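PDB 2G80: enolase-phosphatase E1 from Saccharomyces cerevisiae, which probably catalyses, with magnesium, the enolisation and then dephosphorylation of 2,3-diketo-5-methylthiopentyl-1-phosphate to an acireductone in methionine salvage. Local coordinates for residues Tyr34-Glu39 with Val140-Ser145; Phe133-Lys138 with Asn172-Gly177; Ala150-Phe155 with Asp176-Ile181. All blocks are in the same frame, centred on the assembly; numbering follows the deposited sequence.

Interaction 1: residues Tyr34-Glu39 with Val140-Ser145; sequences YLLDIE and VFIYSS. With MG (magnesium ion), chain E.
Ile38 lays its CG1-CD1 arm across Ile142 CG2 and Ser144 CB, the two isoleucine side chains meeting at about a right angle. Ile38 CG1 lies 3.5 Å from Ile142 CG2, and Ile38 CD1 is equally near Ser144 CB. Further back on this face of the sheet, Leu36 reaches Val140 methyl to methyl, CD1 to CG1 at 3.9 Å. On the opposite face Leu35 has CG anti to the backbone N (chi1 -177°), and its CD1 packs against the CB atoms of both Phe141 and Tyr143. Strands 34-36 and 140-143 run parallel, joined by backbone bonds from Phe141 N to Tyr34 O, Leu36 N to Phe141 O and Tyr143 N to Leu36 O. They are neighbours in the parallel sheet of the Rossmann-like HAD domain, whose metal site opens at their C-terminal ends. There the magnesium ion is held by Asp37 OD2 at 2.2 Å and by the carbonyl Glu39 O at 2.1 Å; Asp212 and three waters complete its shell. Asp37 OD1 forms a salt bridge with Lys187, which also bonds to Tyr143 O, and a metal-bound water lies between Asp37 OD1 and Glu39 OE1. A bend at chi2 (91°) turns the Glu39 chain back toward the 140-145 segment, where Ser144 OG donates to Glu39 OE1 at 3.0 Å, on the syn side but 25° out of the carboxylate plane. Ser144 and Ser145 are predicted to bind substrate, and a second water accepts from Ser145 N.

Interaction 2: residues Phe133-Lys138 with Asn172-Gly177; sequences FIKRKK and NSYIDG
With CG of Tyr174 anti to its own carbonyl carbon (chi1 -55°) and the Lys135 chain extended beyond CG (chi2 -171°), the lysine methylenes run over one face of the tyrosine ring. The contact ties the C-terminal end of helix 128-136, which leads into strand 140-143 of the Rossmann-like HAD domain, to the loop ahead of edge strand 177-179. Lys135 CG stands 3.8 Å from the ring centroid and only 3° off the normal, a CH-pi contact over the centre of the face; farther along, Lys135 CE is 3.9 Å from Tyr174 CE2. The other face of the ring is met nearer its rim by the hydroxyl of Ser173, so the ring lies between the two side chains. Deeper in, Ile134 CG2 packs on Tyr174 CB at 3.7 Å and on Ile175 CG1 at 4.0 Å. Both isoleucines look into the core, Ile134 touching Leu36 and Ile175 touching Ile142 and Phe155. At the other end of the contact Asp176 accepts a bond from Val140 N through OD2, and the same OD2 lies 3.3 Å from Lys138 O, two acceptors side by side with no bond between them.

Interaction 3: residues Ala150-Phe155 with Asp176-Ile181; sequences AQKLLF and DGYFDI
Gln151, the first residue of helix 148-156 to meet the strand here, extends past Tyr178 to the backbone beyond it. Helix and strand 177-179 belong to one beta-alpha-beta crossover, in which the chain leaves strand 140-143, climbs the helix and returns to the edge of the sheet. The glutamine chain is straight at chi2 (175°), and its NE2 donates to Phe179 O at 2.9 Å. That bond is nearly linear at the hydrogen (174°) and lies in the amide plane, yet it arrives 51° out of the carbonyl plane of Phe179. NE2 also donates to Gly146 O, and the two bonds probably keep the amide from turning over. Its OE1 is buried and has no hydrogen-bonding partner; it sits at the edge of the Tyr178 ring, in the ring plane, 3.5 Å from CD2 and 3.4 Å from Tyr178 CB. Next along the helix, Lys152 runs over a face of that ring in a CH-pi contact, CG 3.7 Å from the centroid and CE 3.7 Å from Tyr178 CD1. One turn on from Gln151, Phe155 comes to the edge of the tyrosine ring more loosely, its CD2 4.3 Å from Tyr178 CE2. An alanine in place of Tyr178 would probably open a gap between helix and strand, leaving the Lys152 methylenes without the face they cover and Phe155 CD2 without the ring edge it meets. Asp180 fastens the far end of the strand segment: as N-cap of helix 181-184 it accepts from Thr183 N through OD1, while its OD2 takes Val148 N at the start of helix 148-156.

Strand 140-143 joins all three contacts. Interaction 1 pairs it with the strand that leads to the magnesium ligands Asp37 and Glu39. On its other side it meets the chain at 176-179, of which Asp176 and Gly177 belong to both interactions 2 and 3 and Phe179 to interaction 3: Val140 O lies 2.8 Å from Asp176 N and Ile142 O 2.7 Å from Phe179 N, probable hydrogen bonds. Interactions 2 and 3 meet at Asn172, whose ND2 is 2.8 Å from Lys152 O, and at Ile175, whose CD1 packs 3.4 Å from Phe155 CG. Interaction 3 borders the active site, Gln151 and Ser144 side chains about 4 Å apart at nearest atoms; in interaction 2 the nearest Ile134 side-chain atom is about 14 Å from the magnesium ion.

Interaction 1: residues Tyr34-Glu39 with Val140-Ser145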
loop_
_atom_site.group_PDB
_atom_site.type_symbol
_atom_site.label_atom_id
_atom_site.label_comp_id
_atom_site.label_asym_id
_atom_site.label_seq_id
_atom_site.Cartn_x
_atom_site.Cartn_y
_atom_site.Cartn_z
ATOM N N TYR A 34 7.037 -15.347 -0.536
ATOM C CA TYR A 34 7.354 -14.083 0.064
ATOM C C TYR A 34 6.098 -13.224 0.196
ATOM O O TYR A 34 5.302 -13.113 -0.750
ATOM C CB TYR A 34 8.394 -13.350 -0.777
ATOM C CG TYR A 34 9.718 -14.092 -0.822
ATOM C CD1 TYR A 34 9.976 -15.033 -1.830
ATOM C CD2 TYR A 34 10.687 -13.902 0.188
ATOM C CE1 TYR A 34 11.193 -15.770 -1.856
ATOM C CE2 TYR A 34 11.913 -14.599 0.162
ATOM C CZ TYR A 34 12.166 -15.521 -0.862
ATOM O OH TYR A 34 13.367 -16.178 -0.884
ATOM N N LEU A 35 5.947 -12.642 1.382
ATOM C CA LEU A 35 4.856 -11.772 1.738
ATOM C C LEU A 35 5.500 -10.422 2.031
ATOM O O LEU A 35 6.421 -10.313 2.855
ATOM C CB LEU A 35 4.132 -12.309 2.972
ATOM C CG LEU A 35 2.898 -11.545 3.439
ATOM C CD1 LEU A 35 1.778 -11.642 2.369
ATOM C CD2 LEU A 35 2.418 -12.104 4.776
ATOM N N LEU A 36 5.016 -9.387 1.374
ATOM C CA LEU A 36 5.636 -8.063 1.509
ATOM C C LEU A 36 4.682 -7.008 1.990
ATOM O O LEU A 36 3.580 -6.878 1.470
ATOM C CB LEU A 36 6.199 -7.604 0.166
ATOM C CG LEU A 36 7.191 -8.520 -0.557
ATOM C CD1 LEU A 36 7.566 -7.873 -1.909
ATOM C CD2 LEU A 36 8.413 -8.747 0.255
ATOM N N ASP A 37 5.118 -6.273 3.008
ATOM C CA ASP A 37 4.495 -5.027 3.409
ATOM C C ASP A 37 4.843 -3.996 2.293
ATOM O O ASP A 37 5.828 -4.210 1.547
ATOM C CB ASP A 37 5.082 -4.566 4.736
ATOM C CG ASP A 37 4.576 -3.198 5.161
ATOM O OD1 ASP A 37 3.351 -2.934 5.014
ATOM O OD2 ASP A 37 5.416 -2.399 5.614
ATOM N N ILE A 38 4.048 -2.919 2.166
ATOM C CA ILE A 38 4.328 -1.851 1.185
ATOM C C ILE A 38 5.169 -0.712 1.759
ATOM O O ILE A 38 6.339 -0.563 1.405
ATOM C CB ILE A 38 3.040 -1.259 0.509
ATOM C CG1 ILE A 38 2.347 -2.365 -0.301
ATOM C CG2 ILE A 38 3.419 -0.064 -0.462
ATOM C CD1 ILE A 38 1.030 -2.014 -0.920
ATOM N N GLU A 39 4.555 0.061 2.656
ATOM C CA GLU A 39 5.098 1.347 3.127
ATOM C C GLU A 39 6.268 1.152 4.052
ATOM O O GLU A 39 6.141 0.469 5.033
ATOM C CB GLU A 39 3.994 2.206 3.781
ATOM C CG GLU A 39 2.707 2.412 2.901
ATOM C CD GLU A 39 1.556 1.349 3.080
ATOM O OE1 GLU A 39 1.794 0.154 3.449
ATOM O OE2 GLU A 39 0.386 1.743 2.832
ATOM N N VAL A 140 5.067 -14.156 -4.909
ATOM C CA VAL A 140 5.080 -12.876 -4.200
ATOM C C VAL A 140 3.653 -12.379 -3.982
ATOM O O VAL A 140 2.945 -12.150 -4.945
ATOM C CB VAL A 140 5.852 -11.801 -4.991
ATOM C CG1 VAL A 140 5.743 -10.389 -4.304
ATOM C CG2 VAL A 140 7.319 -12.230 -5.165
ATOM N N PHE A 141 3.309 -12.164 -2.710
ATOM C CA PHE A 141 2.045 -11.633 -2.250
ATOM C C PHE A 141 2.272 -10.347 -1.455
ATOM O O PHE A 141 3.270 -10.204 -0.745
ATOM C CB PHE A 141 1.312 -12.669 -1.384
ATOM C CG PHE A 141 0.921 -13.900 -2.138
ATOM C CD1 PHE A 141 -0.338 -14.012 -2.683
ATOM C CD2 PHE A 141 1.843 -14.922 -2.359
ATOM C CE1 PHE A 141 -0.710 -15.129 -3.392
ATOM C CE2 PHE A 141 1.488 -16.065 -3.076
ATOM C CZ PHE A 141 0.218 -16.176 -3.592
ATOM N N ILE A 142 1.339 -9.416 -1.589
ATOM C CA ILE A 142 1.385 -8.124 -0.894
ATOM C C ILE A 142 0.336 -8.136 0.227
ATOM O O ILE A 142 -0.733 -8.726 0.050
ATOM C CB ILE A 142 1.122 -6.952 -1.885
ATOM C CG1 ILE A 142 2.045 -7.029 -3.122
ATOM C CG2 ILE A 142 1.310 -5.589 -1.206
ATOM C CD1 ILE A 142 3.539 -6.896 -2.861
ATOM N N TYR A 143 0.697 -7.572 1.395
ATOM C CA TYR A 143 -0.228 -7.350 2.521
ATOM C C TYR A 143 -0.046 -5.914 3.006
ATOM O O TYR A 143 1.040 -5.563 3.473
ATOM C CB TYR A 143 0.016 -8.333 3.667
ATOM C CG TYR A 143 -0.938 -8.281 4.870
ATOM C CD1 TYR A 143 -2.304 -7.938 4.735
ATOM C CD2 TYR A 143 -0.511 -8.732 6.122
ATOM C CE1 TYR A 143 -3.183 -7.955 5.841
ATOM C CE2 TYR A 143 -1.388 -8.785 7.216
ATOM C CZ TYR A 143 -2.711 -8.397 7.075
ATOM O OH TYR A 143 -3.522 -8.430 8.167
ATOM N N SER A 144 -1.104 -5.102 2.912
ATOM C CA SER A 144 -1.043 -3.676 3.288
ATOM C C SER A 144 -2.340 -3.150 3.923
ATOM O O SER A 144 -3.358 -3.783 3.817
ATOM C CB SER A 144 -0.713 -2.852 2.023
ATOM O OG SER A 144 -0.456 -1.490 2.333
ATOM N N SER A 145 -2.279 -1.984 4.575
ATOM C CA SER A 145 -3.493 -1.299 5.116
ATOM C C SER A 145 -4.354 -0.738 3.970
ATOM O O SER A 145 -5.580 -0.641 4.098
ATOM C CB SER A 145 -3.129 -0.174 6.098
ATOM O OG SER A 145 -2.309 0.815 5.483
HETATM MG MG MG E . 5.215 -0.535 6.690
HETATM O O HOH W 1 3.358 -0.347 6.003
HETATM O O HOH W 2 0.486 -1.470 5.942
HETATM O O HOH W 3 4.365 -1.754 8.138
HETATM O O HOH W 4 5.199 1.126 7.742
#

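Interaction 2: residues Phe133-Lys138 with Asn172-Gly177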
loop_
_atom_site.group_PDB
_atom_site.type_symbol
_atom_site.label_atom_id
_atom_site.label_comp_id
_atom_site.label_asym_id
_atom_site.label_seq_id
_atom_site.Cartn_x
_atom_site.Cartn_y
_atom_site.Cartn_z
ATOM N N PHE A 133 13.492 -7.813 -7.058
ATOM C CA PHE A 133 13.053 -8.888 -6.167
ATOM C C PHE A 133 11.700 -9.460 -6.612
ATOM O O PHE A 133 11.562 -10.661 -6.759
ATOM C CB PHE A 133 12.974 -8.343 -4.741
ATOM C CG PHE A 133 12.487 -9.332 -3.719
ATOM C CD1 PHE A 133 11.118 -9.438 -3.434
ATOM C CD2 PHE A 133 13.395 -10.136 -3.015
ATOM C CE1 PHE A 133 10.661 -10.325 -2.466
ATOM C CE2 PHE A 133 12.945 -11.035 -2.055
ATOM C CZ PHE A 133 11.585 -11.119 -1.764
ATOM N N ILE A 134 10.726 -8.574 -6.797
ATOM C CA ILE A 134 9.369 -8.918 -7.259
ATOM C C ILE A 134 9.390 -9.589 -8.637
ATOM O O ILE A 134 8.640 -10.517 -8.862
ATOM C CB ILE A 134 8.451 -7.654 -7.254
ATOM C CG1 ILE A 134 8.133 -7.249 -5.798
ATOM C CG2 ILE A 134 7.117 -7.882 -7.984
ATOM C CD1 ILE A 134 7.496 -5.841 -5.659
ATOM N N LYS A 135 10.224 -9.087 -9.554
ATOM C CA LYS A 135 10.365 -9.685 -10.884
ATOM C C LYS A 135 11.036 -11.052 -10.898
ATOM O O LYS A 135 10.808 -11.788 -11.844
ATOM C CB LYS A 135 11.121 -8.764 -11.850
ATOM C CG LYS A 135 10.349 -7.534 -12.301
ATOM C CD LYS A 135 11.109 -6.819 -13.436
ATOM C CE LYS A 135 10.254 -5.717 -14.028
ATOM N NZ LYS A 135 10.857 -5.090 -15.240
ATOM N N ARG A 136 11.887 -11.369 -9.910
ATOM C CA ARG A 136 12.625 -12.646 -9.906
ATOM C C ARG A 136 12.080 -13.774 -9.043
ATOM O O ARG A 136 12.281 -14.939 -9.390
ATOM C CB ARG A 136 14.109 -12.444 -9.586
ATOM C CG ARG A 136 14.508 -12.196 -8.174
ATOM C CD ARG A 136 16.005 -12.275 -8.062
ATOM N NE ARG A 136 16.389 -11.921 -6.698
ATOM C CZ ARG A 136 16.555 -10.687 -6.247
ATOM N NH1 ARG A 136 16.417 -9.633 -7.046
ATOM N NH2 ARG A 136 16.872 -10.502 -4.976
ATOM N N LYS A 137 11.397 -13.442 -7.939
ATOM C CA LYS A 137 10.871 -14.452 -7.044
ATOM C C LYS A 137 9.605 -15.074 -7.645
ATOM O O LYS A 137 8.791 -14.382 -8.228
ATOM C CB LYS A 137 10.625 -13.886 -5.646
ATOM C CG LYS A 137 11.886 -13.426 -4.913
ATOM C CD LYS A 137 12.916 -14.530 -4.761
ATOM C CE LYS A 137 14.068 -14.097 -3.933
ATOM N NZ LYS A 137 14.992 -15.248 -3.823
ATOM N N LYS A 138 9.439 -16.376 -7.454
ATOM C CA LYS A 138 8.309 -17.087 -8.035
ATOM C C LYS A 138 6.952 -16.861 -7.414
ATOM O O LYS A 138 5.961 -16.859 -8.127
ATOM C CB LYS A 138 8.663 -18.567 -8.177
ATOM C CG LYS A 138 9.582 -18.665 -9.398
ATOM C CD LYS A 138 10.317 -19.871 -9.503
ATOM C CE LYS A 138 11.333 -19.728 -10.597
ATOM N NZ LYS A 138 10.840 -19.299 -11.918
ATOM N N ASN A 172 2.085 -5.525 -11.924
ATOM C CA ASN A 172 0.957 -6.433 -11.619
ATOM C C ASN A 172 1.094 -7.844 -12.194
ATOM O O ASN A 172 0.652 -8.795 -11.560
ATOM C CB ASN A 172 -0.414 -5.803 -11.943
ATOM C CG ASN A 172 -0.752 -4.618 -11.007
ATOM O OD1 ASN A 172 -0.658 -4.707 -9.782
ATOM N ND2 ASN A 172 -1.128 -3.518 -11.597
ATOM N N SER A 173 1.787 -7.987 -13.324
ATOM C CA SER A 173 2.054 -9.324 -13.868
ATOM C C SER A 173 3.078 -10.134 -13.023
ATOM O O SER A 173 3.187 -11.308 -13.230
ATOM C CB SER A 173 2.470 -9.284 -15.343
ATOM O OG SER A 173 3.791 -8.787 -15.476
ATOM N N TYR A 174 3.790 -9.515 -12.073
ATOM C CA TYR A 174 4.743 -10.221 -11.196
ATOM C C TYR A 174 4.229 -10.511 -9.789
ATOM O O TYR A 174 4.882 -11.222 -9.060
ATOM C CB TYR A 174 6.054 -9.463 -11.113
ATOM C CG TYR A 174 6.645 -9.196 -12.477
ATOM C CD1 TYR A 174 7.435 -10.148 -13.138
ATOM C CD2 TYR A 174 6.393 -7.989 -13.120
ATOM C CE1 TYR A 174 7.967 -9.878 -14.430
ATOM C CE2 TYR A 174 6.900 -7.702 -14.387
ATOM C CZ TYR A 174 7.686 -8.641 -15.037
ATOM O OH TYR A 174 8.171 -8.302 -16.275
ATOM N N ILE A 175 3.053 -9.996 -9.435
ATOM C CA ILE A 175 2.456 -10.143 -8.117
ATOM C C ILE A 175 1.395 -11.237 -8.187
ATOM O O ILE A 175 0.498 -11.177 -9.010
ATOM C CB ILE A 175 1.915 -8.777 -7.618
ATOM C CG1 ILE A 175 3.117 -7.828 -7.413
ATOM C CG2 ILE A 175 1.167 -8.934 -6.290
ATOM C CD1 ILE A 175 2.768 -6.375 -7.277
ATOM N N ASP A 176 1.506 -12.239 -7.318
ATOM C CA ASP A 176 0.563 -13.363 -7.301
ATOM C C ASP A 176 -0.709 -13.135 -6.491
ATOM O O ASP A 176 -1.688 -13.886 -6.630
ATOM C CB ASP A 176 1.309 -14.615 -6.884
ATOM C CG ASP A 176 2.447 -14.904 -7.828
ATOM O OD1 ASP A 176 2.167 -15.287 -8.982
ATOM O OD2 ASP A 176 3.603 -14.638 -7.459
ATOM N N GLY A 177 -0.712 -12.105 -5.654
ATOM C CA GLY A 177 -1.881 -11.821 -4.846
ATOM C C GLY A 177 -1.692 -10.630 -3.938
ATOM O O GLY A 177 -0.589 -10.172 -3.730
#

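Interaction 3: residues Ala150-Phe155 with Asp176-Ile181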
loop_
_atom_site.group_PDB
_atom_site.type_symbol
_atom_site.label_atom_id
_atom_site.label_comp_id
_atom_site.label_asym_id
_atom_site.label_seq_id
_atom_site.Cartn_x
_atom_site.Cartn_y
_atom_site.Cartn_z
ATOM N N ALA A 150 -6.428 -0.380 -4.411
ATOM C CA ALA A 150 -5.398 0.643 -4.263
ATOM C C ALA A 150 -3.973 0.114 -4.455
ATOM O O ALA A 150 -3.095 0.803 -5.002
ATOM C CB ALA A 150 -5.514 1.309 -2.883
ATOM N N GLN A 151 -3.730 -1.109 -3.978
ATOM C CA GLN A 151 -2.429 -1.773 -4.155
ATOM C C GLN A 151 -2.190 -2.057 -5.636
ATOM O O GLN A 151 -1.132 -1.737 -6.161
ATOM C CB GLN A 151 -2.401 -3.091 -3.381
ATOM C CG GLN A 151 -2.497 -2.970 -1.859
ATOM C CD GLN A 151 -2.593 -4.321 -1.162
ATOM O OE1 GLN A 151 -2.030 -5.316 -1.626
ATOM N NE2 GLN A 151 -3.274 -4.355 -0.028
ATOM N N LYS A 152 -3.176 -2.669 -6.296
ATOM C CA LYS A 152 -3.094 -2.980 -7.724
ATOM C C LYS A 152 -2.820 -1.744 -8.598
ATOM O O LYS A 152 -2.039 -1.803 -9.553
ATOM C CB LYS A 152 -4.376 -3.657 -8.209
ATOM C CG LYS A 152 -4.554 -5.074 -7.776
ATOM C CD LYS A 152 -5.888 -5.618 -8.314
ATOM C CE LYS A 152 -6.181 -7.059 -7.815
ATOM N NZ LYS A 152 -7.458 -7.620 -8.352
ATOM N N LEU A 153 -3.489 -0.650 -8.251
ATOM C CA LEU A 153 -3.306 0.645 -8.875
ATOM C C LEU A 153 -1.878 1.152 -8.648
ATOM O O LEU A 153 -1.195 1.563 -9.599
ATOM C CB LEU A 153 -4.360 1.613 -8.311
ATOM C CG LEU A 153 -4.541 2.946 -9.006
ATOM C CD1 LEU A 153 -5.068 2.724 -10.443
ATOM C CD2 LEU A 153 -5.457 3.813 -8.130
ATOM N N LEU A 154 -1.385 1.077 -7.407
ATOM C CA LEU A 154 0.037 1.458 -7.090
ATOM C C LEU A 154 1.070 0.671 -7.899
ATOM O O LEU A 154 1.997 1.257 -8.473
ATOM C CB LEU A 154 0.325 1.266 -5.591
ATOM C CG LEU A 154 1.667 1.765 -5.021
ATOM C CD1 LEU A 154 1.534 2.210 -3.542
ATOM C CD2 LEU A 154 2.861 0.799 -5.189
ATOM N N PHE A 155 0.931 -0.660 -7.916
ATOM C CA PHE A 155 1.836 -1.524 -8.682
ATOM C C PHE A 155 1.654 -1.499 -10.186
ATOM O O PHE A 155 2.514 -2.015 -10.900
ATOM C CB PHE A 155 1.850 -2.962 -8.118
ATOM C CG PHE A 155 2.464 -3.040 -6.752
ATOM C CD1 PHE A 155 3.829 -2.851 -6.597
ATOM C CD2 PHE A 155 1.695 -3.242 -5.630
ATOM C CE1 PHE A 155 4.433 -2.899 -5.336
ATOM C CE2 PHE A 155 2.283 -3.274 -4.368
ATOM C CZ PHE A 155 3.671 -3.111 -4.233
ATOM N N ASP A 176 1.506 -12.239 -7.318
ATOM C CA ASP A 176 0.563 -13.363 -7.301
ATOM C C ASP A 176 -0.709 -13.135 -6.491
ATOM O O ASP A 176 -1.688 -13.886 -6.630
ATOM C CB ASP A 176 1.309 -14.615 -6.884
ATOM C CG ASP A 176 2.447 -14.904 -7.828
ATOM O OD1 ASP A 176 2.167 -15.287 -8.982
ATOM O OD2 ASP A 176 3.603 -14.638 -7.459
ATOM N N GLY A 177 -0.712 -12.105 -5.654
ATOM C CA GLY A 177 -1.881 -11.821 -4.846
ATOM C C GLY A 177 -1.692 -10.630 -3.938
ATOM O O GLY A 177 -0.589 -10.172 -3.730
ATOM N N TYR A 178 -2.804 -10.168 -3.402
ATOM C CA TYR A 178 -2.886 -8.967 -2.592
ATOM C C TYR A 178 -3.787 -9.259 -1.426
ATOM O O TYR A 178 -4.821 -9.880 -1.619
ATOM C CB TYR A 178 -3.533 -7.822 -3.392
ATOM C CG TYR A 178 -2.881 -7.570 -4.721
ATOM C CD1 TYR A 178 -3.310 -8.251 -5.870
ATOM C CD2 TYR A 178 -1.843 -6.652 -4.849
ATOM C CE1 TYR A 178 -2.683 -8.030 -7.122
ATOM C CE2 TYR A 178 -1.211 -6.421 -6.096
ATOM C CZ TYR A 178 -1.640 -7.129 -7.215
ATOM O OH TYR A 178 -1.041 -6.919 -8.428
ATOM N N PHE A 179 -3.412 -8.777 -0.251
ATOM C CA PHE A 179 -4.211 -8.897 0.954
ATOM C C PHE A 179 -4.345 -7.531 1.637
ATOM O O PHE A 179 -3.423 -6.713 1.607
ATOM C CB PHE A 179 -3.594 -9.930 1.920
ATOM C CG PHE A 179 -3.541 -11.322 1.351
ATOM C CD1 PHE A 179 -4.678 -12.115 1.323
ATOM C CD2 PHE A 179 -2.346 -11.844 0.843
ATOM C CE1 PHE A 179 -4.642 -13.419 0.778
ATOM C CE2 PHE A 179 -2.292 -13.147 0.313
ATOM C CZ PHE A 179 -3.453 -13.930 0.264
ATOM N N ASP A 180 -5.512 -7.282 2.228
ATOM C CA ASP A 180 -5.736 -6.047 2.986
ATOM C C ASP A 180 -6.415 -6.383 4.329
ATOM O O ASP A 180 -6.637 -7.563 4.672
ATOM C CB ASP A 180 -6.464 -4.973 2.108
ATOM C CG ASP A 180 -7.911 -5.355 1.720
ATOM O OD1 ASP A 180 -8.592 -6.105 2.438
ATOM O OD2 ASP A 180 -8.399 -4.875 0.681
ATOM N N ILE A 181 -6.732 -5.338 5.082
ATOM C CA ILE A 181 -7.387 -5.481 6.404
ATOM C C ILE A 181 -8.752 -6.162 6.249
ATOM O O ILE A 181 -9.114 -6.977 7.081
ATOM C CB ILE A 181 -7.585 -4.122 7.110
ATOM C CG1 ILE A 181 -6.269 -3.333 7.247
ATOM C CG2 ILE A 181 -8.340 -4.277 8.490
ATOM C CD1 ILE A 181 -5.132 -4.072 7.810
#